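Long-range contacts in aminopeptidase YwaD (Bacillus subtilis, PDB 6HC6), which releases N-terminal amino acids, preferentially leucine, arginine and lysine, from peptides as a secreted two-zinc aminopeptidase: residues D96-T101 against L219-N224; A118-Q123 against G195-G200; L335-L340 against D361-T366. One frame throughout, in Å; residues are numbered along the deposited sequence.

Contact 1: D96-T101 against L219-N224; sequences DRLEGT and LKAFTN
Arg-97 and Phe-222 form a hydrogen-bonded pair where strands 97-104 and 214-222 run antiparallel within the mixed sheet of the PA domain. The main chains trade two bonds at this pair, Phe-222 N to Arg-97 O (2.7 Å) being almost straight, and two more at Glu-99 and Lys-220. On the face carrying these four residues, the guanidinium and the phenyl ring are close to parallel, 8° apart, but do not stack: Phe-222 CB lies over the rim of the guanidinium, 4.1 Å from Arg-97 NH2. Lys-220 CG lies over the rim of one ring face; Arg-97 O sits at the ring edge, in plane, 3.5 Å from Phe-222 CD1. In the guanidinium plane, Arg-97 NH1 makes a salt bridge to the syn side of Glu-99 OE1 (2.7 Å), though tilted out of the carboxylate plane, while Gln-225 takes the NE hydrogen. On the other face Leu-98 CD2 reaches Ala-221 CB (3.7 Å). At the strand end Asp-96 and Thr-223 run side by side, both carboxylate oxygens 3.5 Å from Thr-223 CG2. A water donates to Asp-96 OD1 (2.7 Å) and accepts from Asn-224 N (3.0 Å).

Contact 2: A118-Q123 against G195-G200; sequences APTEEQ and GIPVVG
Pro-197 packs its ring against the main chain of Ala-118 and Pro-119, and its ring carbons gather round Ala-118 O. CB lies 3.3 Å from Ala-118 O, a carbonyl that also approaches Pro-197 CA closely enough for a CA-H...O contact. One step further, Pro-197 CG keeps that same oxygen at 3.4 Å and, at the tip of the ring, meets the methyl of Thr-120, with CG2 to CG at 3.9 Å. The two side chains cross at about a right angle. The torsion of Thr-120 explains which branch does the touching: CG2 is anti to the carbonyl carbon, while OG1 stands between the backbone N and the carbonyl carbon (chi1 67°). That hydroxyl accepts a hydrogen bond from Leu-219 N, its main partner, and also donates to Glu-121 O from above the carbonyl plane. Closing the ring, Pro-197 CD lies near both Ala-118 O and Ala-118 CB (4.1 Å from the latter).

In the sheet of the PA domain, the loop between strands 107-113 and 125-131 lies against the residues that lead into strand 198-201, and Pro-197 is also covered from strand 214-222 by Leu-217. Ala-118 CB points at the same lead-in and comes 3.5 Å from Gly-195 O. Its backbone N donates to Ile-196 O (3.2 Å), a nearly straight bond at the hydrogen, 176°, although the donor stands well above the carbonyl plane. This is the one direct hydrogen bond between the two segments. A water extends the pairing past the proline, which has no N-H to offer: it donates to Ala-118 O (2.8 Å) and accepts from Val-198 N, whose hydrogen also has a weak bond to Ser-117 OG.

Contact 3: L335-L340 against D361-T366; sequences LYVNTL and DSLSLT
Strands 335-339 and 363-366 are the two parallel arms of a beta-alpha-beta unit, meeting through the pairs Leu-335/Leu-363, Tyr-336/Ser-364, Val-337/Leu-365 and Asn-338/Thr-366. Their axes run 23° apart, and five backbone hydrogen bonds link the segments, from Leu-335 N to Ser-362 O at one end to Thr-339 N to Thr-366 O at the other; Val-337 N to Ser-364 O is the shortest (2.7 Å).

The leucine and valine face is covered by the connecting helix 346-358, whose Trp-348 touches Val-337, Leu-363 and Leu-365. Leu-363 CD1 touches both Leu-335 CD2 (3.9 Å) and Val-337 CG2 (3.8 Å), and lies close to Leu-335 O; the two leucines lie side by side. Leu-363 CG, anti to the backbone N (chi1 -165°), also comes near Val-337 CG2. Leu-365 CD1 reaches Val-337 O (3.4 Å) and meets Thr-339 CG2 at 3.8 Å, their side chains crossing at about a right angle.

On the opposite face the Tyr-336 ring slants past two small residues: CE1 is 3.6 Å from Ser-364 CB, and CD1 is 3.7 Å from Thr-366 CG2. The same methyl also lies alongside the Asn-338 side chain. The polar ends find partners elsewhere: Tyr-336 OH at Asp-390 O, Thr-339 OG1 at Gln-343 O, Ser-364 OG at Glu-334 and Thr-366 OG1 at Glu-394.

Strand 363-367 is outermost in the sheet, and 334-339 has antiparallel strand 382-389 on its other side; such a mixed eight-stranded sheet packed with helices is the core of the M28 zinc peptidase domain.

How the contacts relate
Following the chain from its N terminus, strand 97-104 comes first and pairs with strand 214-222, so contact 1 closes a long loop holding most of the PA domain. Contact 2 is nested inside that loop, joining 118-123 to 195-200. The two touch: Leu-219 CD1 packs on Val-199 CG1 (3.6 Å), and the centres of contacts 1 and 2 are about 9 Å apart. Together they hold neighbouring parts of one mixed sheet of the PA domain. Contact 3 opens only after contact 1 has closed and spans a short loop with a single helix, 346-358, in the peptidase domain. It lies across the chain's centre from the others, with nearest atoms about 25 Å away from either.

Contact 1: D96-T101 against L219-N224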
loop_
_atom_site.group_PDB
_atom_site.type_symbol
_atom_site.label_atom_id
_atom_site.label_comp_id
_atom_site.label_asym_id
_atom_site.label_seq_id
_atom_site.Cartn_x
_atom_site.Cartn_y
_atom_site.Cartn_z
ATOM N N ASP A 96 -13.520 -2.458 10.075
ATOM C CA ASP A 96 -14.385 -1.292 10.036
ATOM C C ASP A 96 -13.574 -0.049 9.693
ATOM O O ASP A 96 -12.387 0.063 10.018
ATOM C CB ASP A 96 -15.091 -1.089 11.376
ATOM C CG ASP A 96 -15.996 -2.252 11.753
ATOM O OD1 ASP A 96 -16.418 -3.014 10.857
ATOM O OD2 ASP A 96 -16.303 -2.385 12.959
ATOM N N ARG A 97 -14.226 0.877 9.009
ATOM C CA ARG A 97 -13.612 2.125 8.593
ATOM C C ARG A 97 -14.131 3.227 9.505
ATOM O O ARG A 97 -15.342 3.353 9.699
ATOM C CB ARG A 97 -13.946 2.427 7.132
ATOM C CG ARG A 97 -13.424 3.772 6.639
ATOM C CD ARG A 97 -13.580 3.894 5.127
ATOM N NE ARG A 97 -14.799 3.247 4.636
ATOM C CZ ARG A 97 -15.919 3.889 4.312
ATOM N NH1 ARG A 97 -15.993 5.210 4.426
ATOM N NH2 ARG A 97 -16.970 3.208 3.871
ATOM N N LEU A 98 -13.220 4.004 10.074
ATOM C CA LEU A 98 -13.578 5.056 11.015
ATOM C C LEU A 98 -13.444 6.416 10.353
ATOM O O LEU A 98 -12.441 6.694 9.683
ATOM C CB LEU A 98 -12.685 5.015 12.251
ATOM C CG LEU A 98 -12.877 3.885 13.250
ATOM C CD1 LEU A 98 -11.657 3.855 14.124
ATOM C CD2 LEU A 98 -14.118 4.121 14.077
ATOM N N GLU A 99 -14.447 7.268 10.558
ATOM C CA GLU A 99 -14.416 8.622 10.034
ATOM C C GLU A 99 -15.063 9.550 11.044
ATOM O O GLU A 99 -15.932 9.142 11.819
ATOM C CB GLU A 99 -15.134 8.729 8.685
ATOM C CG GLU A 99 -14.199 8.514 7.493
ATOM C CD GLU A 99 -14.916 7.995 6.264
ATOM O OE1 GLU A 99 -14.455 6.981 5.697
ATOM O OE2 GLU A 99 -15.935 8.600 5.864
ATOM N N GLY A 100 -14.647 10.810 11.024
ATOM C CA GLY A 100 -15.339 11.782 11.845
ATOM C C GLY A 100 -14.565 13.077 11.972
ATOM O O GLY A 100 -13.761 13.429 11.109
ATOM N N THR A 101 -14.834 13.777 13.074
ATOM C CA THR A 101 -14.451 15.168 13.221
ATOM C C THR A 101 -13.922 15.429 14.625
ATOM O O THR A 101 -14.147 14.660 15.563
ATOM C CB THR A 101 -15.631 16.114 12.961
ATOM O OG1 THR A 101 -16.691 15.799 13.868
ATOM C CG2 THR A 101 -16.129 15.975 11.528
ATOM N N LEU A 219 -16.649 10.179 16.069
ATOM C CA LEU A 219 -16.130 9.162 15.160
ATOM C C LEU A 219 -17.155 8.054 14.999
ATOM O O LEU A 219 -17.652 7.514 15.990
ATOM C CB LEU A 219 -14.815 8.567 15.663
ATOM C CG LEU A 219 -13.598 9.488 15.729
ATOM C CD1 LEU A 219 -12.532 8.829 16.571
ATOM C CD2 LEU A 219 -13.060 9.803 14.336
ATOM N N LYS A 220 -17.459 7.718 13.751
ATOM C CA LYS A 220 -18.387 6.649 13.424
ATOM C C LYS A 220 -17.629 5.533 12.719
ATOM O O LYS A 220 -16.757 5.796 11.884
ATOM C CB LYS A 220 -19.532 7.168 12.545
ATOM C CG LYS A 220 -20.161 6.120 11.639
ATOM C CD LYS A 220 -21.684 6.152 11.706
ATOM C CE LYS A 220 -22.306 5.251 10.646
ATOM N NZ LYS A 220 -23.772 5.502 10.501
ATOM N N ALA A 221 -17.935 4.293 13.095
ATOM C CA ALA A 221 -17.370 3.111 12.462
ATOM C C ALA A 221 -18.320 2.622 11.379
ATOM O O ALA A 221 -19.501 2.380 11.643
ATOM C CB ALA A 221 -17.127 2.005 13.487
ATOM N N PHE A 222 -17.805 2.486 10.166
ATOM C CA PHE A 222 -18.562 1.892 9.075
ATOM C C PHE A 222 -18.210 0.413 9.010
ATOM O O PHE A 222 -17.044 0.062 8.825
ATOM C CB PHE A 222 -18.252 2.609 7.763
ATOM C CG PHE A 222 -18.776 4.006 7.725
ATOM C CD1 PHE A 222 -18.057 5.046 8.293
ATOM C CD2 PHE A 222 -20.020 4.275 7.171
ATOM C CE1 PHE A 222 -18.556 6.339 8.279
ATOM C CE2 PHE A 222 -20.524 5.559 7.154
ATOM C CZ PHE A 222 -19.792 6.594 7.708
ATOM N N THR A 223 -19.209 -0.448 9.194
ATOM C CA THR A 223 -18.988 -1.879 9.307
ATOM C C THR A 223 -19.310 -2.580 7.990
ATOM O O THR A 223 -19.646 -1.954 6.981
ATOM C CB THR A 223 -19.826 -2.461 10.446
ATOM O OG1 THR A 223 -21.217 -2.305 10.139
ATOM C CG2 THR A 223 -19.509 -1.743 11.753
ATOM N N ASN A 224 -19.221 -3.912 8.010
ATOM C CA ASN A 224 -19.459 -4.731 6.824
ATOM C C ASN A 224 -18.525 -4.355 5.678
ATOM O O ASN A 224 -18.891 -4.493 4.505
ATOM C CB ASN A 224 -20.914 -4.638 6.349
ATOM C CG ASN A 224 -21.860 -5.462 7.188
ATOM O OD1 ASN A 224 -21.469 -6.037 8.206
ATOM N ND2 ASN A 224 -23.120 -5.522 6.769
HETATM O O HOH W 1 -18.078 -5.054 10.486
#

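Contact 2: A118-Q123 against G195-G200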
loop_
_atom_site.group_PDB
_atom_site.type_symbol
_atom_site.label_atom_id
_atom_site.label_comp_id
_atom_site.label_asym_id
_atom_site.label_seq_id
_atom_site.Cartn_x
_atom_site.Cartn_y
_atom_site.Cartn_z
ATOM N N ALA A 118 -11.305 2.733 18.399
ATOM C CA ALA A 118 -12.717 2.755 18.744
ATOM C C ALA A 118 -13.408 4.011 18.218
ATOM O O ALA A 118 -12.796 5.083 18.139
ATOM C CB ALA A 118 -12.887 2.679 20.260
ATOM N N PRO A 119 -14.679 3.895 17.854
ATOM C CA PRO A 119 -15.485 5.071 17.528
ATOM C C PRO A 119 -15.959 5.727 18.816
ATOM O O PRO A 119 -15.618 5.296 19.913
ATOM C CB PRO A 119 -16.658 4.483 16.741
ATOM C CG PRO A 119 -16.850 3.129 17.357
ATOM C CD PRO A 119 -15.445 2.643 17.698
ATOM N N THR A 120 -16.767 6.771 18.664
ATOM C CA THR A 120 -17.406 7.439 19.788
ATOM C C THR A 120 -18.910 7.222 19.728
ATOM O O THR A 120 -19.456 6.713 18.747
ATOM C CB THR A 120 -17.116 8.946 19.789
ATOM O OG1 THR A 120 -17.746 9.555 18.653
ATOM C CG2 THR A 120 -15.616 9.225 19.764
ATOM N N GLU A 121 -19.584 7.631 20.794
ATOM C CA GLU A 121 -21.025 7.739 20.715
ATOM C C GLU A 121 -21.386 8.894 19.789
ATOM O O GLU A 121 -20.580 9.797 19.545
ATOM C CB GLU A 121 -21.618 7.932 22.105
ATOM C CG GLU A 121 -21.075 6.944 23.119
ATOM C CD GLU A 121 -22.160 6.337 23.975
ATOM O OE1 GLU A 121 -22.656 5.246 23.617
ATOM O OE2 GLU A 121 -22.511 6.952 25.007
ATOM N N GLU A 122 -22.609 8.840 19.249
ATOM C CA GLU A 122 -23.008 9.776 18.200
ATOM C C GLU A 122 -22.930 11.222 18.670
ATOM O O GLU A 122 -22.611 12.115 17.876
ATOM C CB GLU A 122 -24.422 9.448 17.714
ATOM C CG GLU A 122 -24.664 7.959 17.461
ATOM C CD GLU A 122 -25.403 7.692 16.158
ATOM O OE1 GLU A 122 -25.148 6.636 15.530
ATOM O OE2 GLU A 122 -26.240 8.535 15.763
ATOM N N GLN A 123 -23.220 11.472 19.948
ATOM C CA GLN A 123 -23.054 12.804 20.514
ATOM C C GLN A 123 -21.587 13.202 20.620
ATOM O O GLN A 123 -21.288 14.385 20.821
ATOM C CB GLN A 123 -23.717 12.872 21.894
ATOM C CG GLN A 123 -23.144 11.901 22.933
ATOM C CD GLN A 123 -23.725 10.494 22.834
ATOM O OE1 GLN A 123 -24.347 10.128 21.835
ATOM N NE2 GLN A 123 -23.527 9.702 23.883
ATOM N N GLY A 195 -8.633 0.068 22.287
ATOM C CA GLY A 195 -9.981 0.177 22.807
ATOM C C GLY A 195 -10.519 1.576 22.961
ATOM O O GLY A 195 -11.663 1.747 23.396
ATOM N N ILE A 196 -9.731 2.586 22.621
ATOM C CA ILE A 196 -10.179 3.976 22.663
ATOM C C ILE A 196 -9.968 4.563 21.275
ATOM O O ILE A 196 -9.249 3.982 20.445
ATOM C CB ILE A 196 -9.443 4.782 23.760
ATOM C CG1 ILE A 196 -7.925 4.695 23.589
ATOM C CG2 ILE A 196 -9.834 4.273 25.134
ATOM C CD1 ILE A 196 -7.161 5.550 24.594
ATOM N N PRO A 197 -10.610 5.692 20.969
ATOM C CA PRO A 197 -10.359 6.346 19.677
ATOM C C PRO A 197 -8.910 6.787 19.556
ATOM O O PRO A 197 -8.293 7.215 20.534
ATOM C CB PRO A 197 -11.306 7.550 19.695
ATOM C CG PRO A 197 -12.363 7.212 20.703
ATOM C CD PRO A 197 -11.684 6.353 21.730
ATOM N N VAL A 198 -8.362 6.655 18.343
ATOM C CA VAL A 198 -7.020 7.122 18.007
ATOM C C VAL A 198 -7.110 7.874 16.683
ATOM O O VAL A 198 -7.515 7.296 15.668
ATOM C CB VAL A 198 -6.013 5.966 17.885
ATOM C CG1 VAL A 198 -4.623 6.517 17.588
ATOM C CG2 VAL A 198 -6.006 5.077 19.149
ATOM N N VAL A 199 -6.724 9.150 16.681
ATOM C CA VAL A 199 -6.783 9.954 15.464
ATOM C C VAL A 199 -5.469 10.699 15.278
ATOM O O VAL A 199 -4.740 10.974 16.234
ATOM C CB VAL A 199 -7.967 10.957 15.451
ATOM C CG1 VAL A 199 -9.305 10.244 15.707
ATOM C CG2 VAL A 199 -7.731 12.112 16.433
ATOM N N GLY A 200 -5.166 11.016 14.030
ATOM C CA GLY A 200 -3.984 11.795 13.693
ATOM C C GLY A 200 -4.405 13.120 13.091
ATOM O O GLY A 200 -5.395 13.188 12.363
HETATM O O HOH W 2 -10.730 6.050 16.504
#

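Contact 3: L335-L340 against D361-T366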
loop_
_atom_site.group_PDB
_atom_site.type_symbol
_atom_site.label_atom_id
_atom_site.label_comp_id
_atom_site.label_asym_id
_atom_site.label_seq_id
_atom_site.Cartn_x
_atom_site.Cartn_y
_atom_site.Cartn_z
ATOM N N LEU A 335 16.064 1.982 -10.146
ATOM C CA LEU A 335 14.976 1.023 -10.010
ATOM C C LEU A 335 15.429 -0.042 -9.023
ATOM O O LEU A 335 16.356 -0.803 -9.303
ATOM C CB LEU A 335 14.582 0.420 -11.359
ATOM C CG LEU A 335 13.374 -0.520 -11.292
ATOM C CD1 LEU A 335 12.091 0.221 -10.877
ATOM C CD2 LEU A 335 13.172 -1.240 -12.623
ATOM N N TYR A 336 14.778 -0.089 -7.865
ATOM C CA TYR A 336 15.129 -1.025 -6.811
ATOM C C TYR A 336 14.313 -2.302 -6.910
ATOM O O TYR A 336 13.127 -2.271 -7.247
ATOM C CB TYR A 336 14.911 -0.390 -5.439
ATOM C CG TYR A 336 15.978 0.619 -5.147
ATOM C CD1 TYR A 336 17.251 0.215 -4.750
ATOM C CD2 TYR A 336 15.743 1.972 -5.326
ATOM C CE1 TYR A 336 18.254 1.148 -4.497
ATOM C CE2 TYR A 336 16.739 2.907 -5.086
ATOM C CZ TYR A 336 17.984 2.490 -4.666
ATOM O OH TYR A 336 18.974 3.419 -4.433
ATOM N N VAL A 337 14.973 -3.418 -6.611
ATOM C CA VAL A 337 14.357 -4.733 -6.466
ATOM C C VAL A 337 14.445 -5.076 -4.983
ATOM O O VAL A 337 15.515 -5.441 -4.476
ATOM C CB VAL A 337 15.055 -5.787 -7.334
ATOM C CG1 VAL A 337 14.392 -7.145 -7.160
ATOM C CG2 VAL A 337 15.031 -5.379 -8.786
ATOM N N ASN A 338 13.331 -4.933 -4.275
ATOM C CA ASN A 338 13.288 -5.119 -2.829
ATOM C C ASN A 338 12.930 -6.563 -2.495
ATOM O O ASN A 338 11.849 -7.030 -2.858
ATOM C CB ASN A 338 12.247 -4.180 -2.205
ATOM C CG ASN A 338 12.720 -2.740 -2.147
ATOM O OD1 ASN A 338 13.098 -2.243 -1.093
ATOM N ND2 ASN A 338 12.734 -2.080 -3.288
ATOM N N THR A 339 13.809 -7.260 -1.775
ATOM C CA THR A 339 13.446 -8.540 -1.186
ATOM C C THR A 339 13.394 -8.398 0.329
ATOM O O THR A 339 14.070 -7.544 0.911
ATOM C CB THR A 339 14.419 -9.657 -1.593
ATOM O OG1 THR A 339 15.715 -9.395 -1.046
ATOM C CG2 THR A 339 14.525 -9.724 -3.102
ATOM N N LEU A 340 12.547 -9.214 0.969
ATOM C CA LEU A 340 12.287 -9.010 2.392
ATOM C C LEU A 340 13.545 -9.218 3.234
ATOM O O LEU A 340 13.687 -8.609 4.301
ATOM C CB LEU A 340 11.158 -9.933 2.853
ATOM C CG LEU A 340 10.675 -9.811 4.296
ATOM C CD1 LEU A 340 10.022 -8.443 4.531
ATOM C CD2 LEU A 340 9.726 -10.960 4.655
ATOM N N ASP A 361 21.498 -0.067 -16.447
ATOM C CA ASP A 361 22.557 -0.160 -15.439
ATOM C C ASP A 361 22.153 0.392 -14.077
ATOM O O ASP A 361 22.983 0.393 -13.157
ATOM C CB ASP A 361 23.820 0.566 -15.920
ATOM C CG ASP A 361 24.676 -0.279 -16.842
ATOM O OD1 ASP A 361 24.601 -1.530 -16.780
ATOM O OD2 ASP A 361 25.441 0.321 -17.631
ATOM N N SER A 362 20.909 0.856 -13.917
ATOM C CA SER A 362 20.438 1.460 -12.673
ATOM C C SER A 362 19.456 0.558 -11.928
ATOM O O SER A 362 18.481 1.029 -11.330
ATOM C CB SER A 362 19.817 2.837 -12.928
ATOM O OG SER A 362 20.695 3.677 -13.677
ATOM N N LEU A 363 19.726 -0.746 -11.949
ATOM C CA LEU A 363 18.974 -1.732 -11.183
ATOM C C LEU A 363 19.766 -2.094 -9.931
ATOM O O LEU A 363 20.956 -2.421 -10.017
ATOM C CB LEU A 363 18.710 -2.981 -12.031
ATOM C CG LEU A 363 17.647 -3.956 -11.513
ATOM C CD1 LEU A 363 16.278 -3.343 -11.688
ATOM C CD2 LEU A 363 17.727 -5.291 -12.245
ATOM N N SER A 364 19.118 -2.022 -8.776
ATOM C CA SER A 364 19.770 -2.347 -7.516
ATOM C C SER A 364 18.917 -3.321 -6.716
ATOM O O SER A 364 17.700 -3.163 -6.618
ATOM C CB SER A 364 20.039 -1.080 -6.681
ATOM O OG SER A 364 21.027 -0.273 -7.295
ATOM N N LEU A 365 19.569 -4.335 -6.161
ATOM C CA LEU A 365 18.932 -5.205 -5.189
ATOM C C LEU A 365 19.053 -4.577 -3.808
ATOM O O LEU A 365 20.111 -4.060 -3.440
ATOM C CB LEU A 365 19.589 -6.588 -5.195
ATOM C CG LEU A 365 19.140 -7.597 -4.135
ATOM C CD1 LEU A 365 17.717 -8.046 -4.400
ATOM C CD2 LEU A 365 20.077 -8.802 -4.107
ATOM N N THR A 366 17.975 -4.634 -3.032
ATOM C CA THR A 366 18.029 -4.084 -1.690
ATOM C C THR A 366 16.990 -4.783 -0.821
ATOM O O THR A 366 16.182 -5.579 -1.302
ATOM C CB THR A 366 17.816 -2.575 -1.730
ATOM O OG1 THR A 366 18.156 -2.015 -0.459
ATOM C CG2 THR A 366 16.349 -2.265 -2.087
#